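Local coordinates for lipoprotein (Clostridium difficile, PDB 4OTE), which probably binds methionine outside the cell membrane as the substrate-binding lipoprotein of a transport system, at residues 81-86 and 236-241. Residues are numbered along the deposited sequence; the frame is centred on the assembly and turned at random.
With MSE (selenomethionine), chain C.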
loop_
_atom_site.group_PDB
_atom_site.type_symbol
_atom_site.label_atom_id
_atom_site.label_comp_id
_atom_site.label_asym_id
_atom_site.label_seq_id
_atom_site.Cartn_x
_atom_site.Cartn_y
_atom_site.Cartn_z
ATOM N N LYS A 81 -4.237 -2.184 13.137
ATOM C CA LYS A 81 -4.367 -1.291 11.980
ATOM C C LYS A 81 -3.733 0.071 12.287
ATOM O O LYS A 81 -3.979 0.638 13.351
ATOM C CB LYS A 81 -5.839 -1.072 11.630
ATOM C CG LYS A 81 -6.617 -2.313 11.218
ATOM C CD LYS A 81 -8.039 -1.912 10.852
ATOM C CE LYS A 81 -9.000 -3.090 10.768
ATOM N NZ LYS A 81 -8.485 -4.236 9.975
ATOM N N LEU A 82 -2.931 0.598 11.361
ATOM C CA LEU A 82 -2.211 1.859 11.606
ATOM C C LEU A 82 -2.693 2.995 10.717
ATOM O O LEU A 82 -3.062 4.061 11.209
ATOM C CB LEU A 82 -0.707 1.661 11.420
ATOM C CG LEU A 82 -0.101 0.553 12.283
ATOM C CD1 LEU A 82 1.379 0.413 11.986
ATOM C CD2 LEU A 82 -0.331 0.819 13.766
ATOM N N TYR A 83 -2.687 2.764 9.410
ATOM C CA TYR A 83 -3.076 3.786 8.453
ATOM C C TYR A 83 -3.444 3.175 7.108
ATOM O O TYR A 83 -2.936 2.110 6.738
ATOM C CB TYR A 83 -1.938 4.796 8.262
ATOM C CG TYR A 83 -0.590 4.150 8.018
ATOM C CD1 TYR A 83 -0.244 3.658 6.759
ATOM C CD2 TYR A 83 0.339 4.034 9.043
ATOM C CE1 TYR A 83 0.987 3.060 6.538
ATOM C CE2 TYR A 83 1.574 3.442 8.830
ATOM C CZ TYR A 83 1.895 2.957 7.580
ATOM O OH TYR A 83 3.123 2.365 7.375
ATOM N N VAL A 84 -4.328 3.862 6.389
ATOM C CA VAL A 84 -4.743 3.452 5.057
ATOM C C VAL A 84 -4.010 4.299 4.024
ATOM O O VAL A 84 -3.722 5.472 4.272
ATOM C CB VAL A 84 -6.258 3.632 4.862
ATOM C CG1 VAL A 84 -6.715 2.902 3.613
ATOM C CG2 VAL A 84 -7.025 3.125 6.075
ATOM N N CYS A 85 -3.714 3.695 2.877
ATOM C CA CYS A 85 -3.058 4.364 1.773
ATOM C C CYS A 85 -3.926 4.142 0.538
ATOM O O CYS A 85 -3.625 3.272 -0.283
ATOM C CB CYS A 85 -1.656 3.780 1.550
ATOM S SG CYS A 85 -0.529 3.913 2.965
ATOM N N PRO A 86 -5.025 4.911 0.413
ATOM C CA PRO A 86 -5.947 4.693 -0.697
ATOM C C PRO A 86 -5.231 4.750 -2.037
ATOM O O PRO A 86 -4.372 5.610 -2.239
ATOM C CB PRO A 86 -6.932 5.861 -0.580
ATOM C CG PRO A 86 -6.839 6.323 0.827
ATOM C CD PRO A 86 -5.435 6.044 1.262
ATOM N N ILE A 236 -3.211 11.749 1.951
ATOM C CA ILE A 236 -2.967 10.534 1.150
ATOM C C ILE A 236 -2.636 9.301 1.991
ATOM O O ILE A 236 -2.787 8.180 1.519
ATOM C CB ILE A 236 -1.895 10.742 0.046
ATOM C CG1 ILE A 236 -0.498 10.965 0.630
ATOM C CG2 ILE A 236 -2.282 11.914 -0.847
ATOM C CD1 ILE A 236 0.603 10.863 -0.405
ATOM N N VAL A 237 -2.177 9.505 3.222
ATOM C CA VAL A 237 -2.055 8.419 4.194
ATOM C C VAL A 237 -2.906 8.808 5.400
ATOM O O VAL A 237 -2.648 9.825 6.023
ATOM C CB VAL A 237 -0.592 8.182 4.620
ATOM C CG1 VAL A 237 -0.497 7.019 5.600
ATOM C CG2 VAL A 237 0.283 7.926 3.401
ATOM N N ILE A 238 -3.928 8.013 5.709
ATOM C CA ILE A 238 -4.890 8.367 6.758
ATOM C C ILE A 238 -4.792 7.405 7.938
ATOM O O ILE A 238 -5.001 6.209 7.766
ATOM C CB ILE A 238 -6.346 8.363 6.241
ATOM C CG1 ILE A 238 -6.494 9.291 5.026
ATOM C CG2 ILE A 238 -7.306 8.788 7.349
ATOM C CD1 ILE A 238 -6.198 8.631 3.699
ATOM N N PRO A 239 -4.492 7.929 9.144
ATOM C CA PRO A 239 -4.423 7.085 10.344
ATOM C C PRO A 239 -5.746 6.394 10.657
ATOM O O PRO A 239 -6.806 6.965 10.415
ATOM C CB PRO A 239 -4.090 8.080 11.466
ATOM C CG PRO A 239 -3.557 9.291 10.785
ATOM C CD PRO A 239 -4.241 9.350 9.457
ATOM N N THR A 240 -5.671 5.173 11.178
ATOM C CA THR A 240 -6.850 4.446 11.647
ATOM C C THR A 240 -6.767 4.249 13.160
ATOM O O THR A 240 -7.152 3.203 13.680
ATOM C CB THR A 240 -6.991 3.072 10.955
ATOM O OG1 THR A 240 -5.858 2.253 11.265
ATOM C CG2 THR A 240 -7.097 3.231 9.448
ATOM N N PHE A 241 -6.253 5.258 13.856
ATOM C CA PHE A 241 -6.166 5.242 15.317
ATOM C C PHE A 241 -6.182 6.677 15.834
ATOM O O PHE A 241 -5.997 7.620 15.058
ATOM C CB PHE A 241 -4.899 4.509 15.788
ATOM C CG PHE A 241 -3.618 5.187 15.381
ATOM C CD1 PHE A 241 -3.022 6.136 16.204
ATOM C CD2 PHE A 241 -3.010 4.875 14.176
ATOM C CE1 PHE A 241 -1.847 6.763 15.824
ATOM C CE2 PHE A 241 -1.836 5.498 13.791
ATOM C CZ PHE A 241 -1.253 6.444 14.618
ATOM O OXT PHE A 241 -6.379 6.934 17.023
HETATM N N MSE C 301 0.865 0.833 0.779
HETATM C CA MSE C 301 0.213 -0.232 -0.054
HETATM C C MSE C 301 -1.253 0.027 -0.098
HETATM O O MSE C 301 -1.906 0.121 0.946
HETATM O OXT MSE C 301 -1.812 0.142 -1.191
HETATM C CB MSE C 301 0.446 -1.643 0.484
HETATM C CG MSE C 301 -0.092 -2.712 -0.471
HETATM SE SE MSE C 301 0.050 -4.508 0.334
HETATM C CE MSE C 301 1.996 -4.686 0.192
#
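Y83 and V237 lie side by side and point the same way, V237 CG1 coming obliquely against the tyrosine ring at CD1; P15 and L19 of helix 13-22 and I229 of helix 223-233 close round the tyrosine. T240 keeps OG1 between its backbone N and carbonyl carbon (chi1 62°), which turns the hydroxyl to the backbone of K81, 3.2 Å from K81 C, and leaves CG2 to face V84. The V84 and T240 side chains cross at about a right angle, and in the conformer described their CG2 methyls come to 3.4 Å; V84 is modelled in two conformers, so this closeness is doubtful. Further along, CD1 of I238 comes up to the CG-CD edge of the P86 ring, 3.6 Å from P86 CD, the side chains again roughly perpendicular. The backbones pair as a short antiparallel ladder, adding the C-terminal strand 238-239 to the sheet of one lobe of this periplasmic-binding-protein fold. V84 and I238 form the hydrogen-bonded pair, V84 N to I238 O at 2.8 Å and I238 N to V84 O at 2.9 Å. Across strand 76-84, L82 and Y83 both face N199 in a classic beta bulge. L82 O is shared: T240 N donates to it almost straight (173°) from above the carbonyl plane, while the F241 ring brings its CD2 edge to 3.1 Å. The terminal carboxylate of F241 forms a salt bridge with R226. Where strand 76-84 has ended, C85 lines the selenomethionine pocket, its CB 3.7 Å from the ligand's O, while its SG also touches V237 CG1.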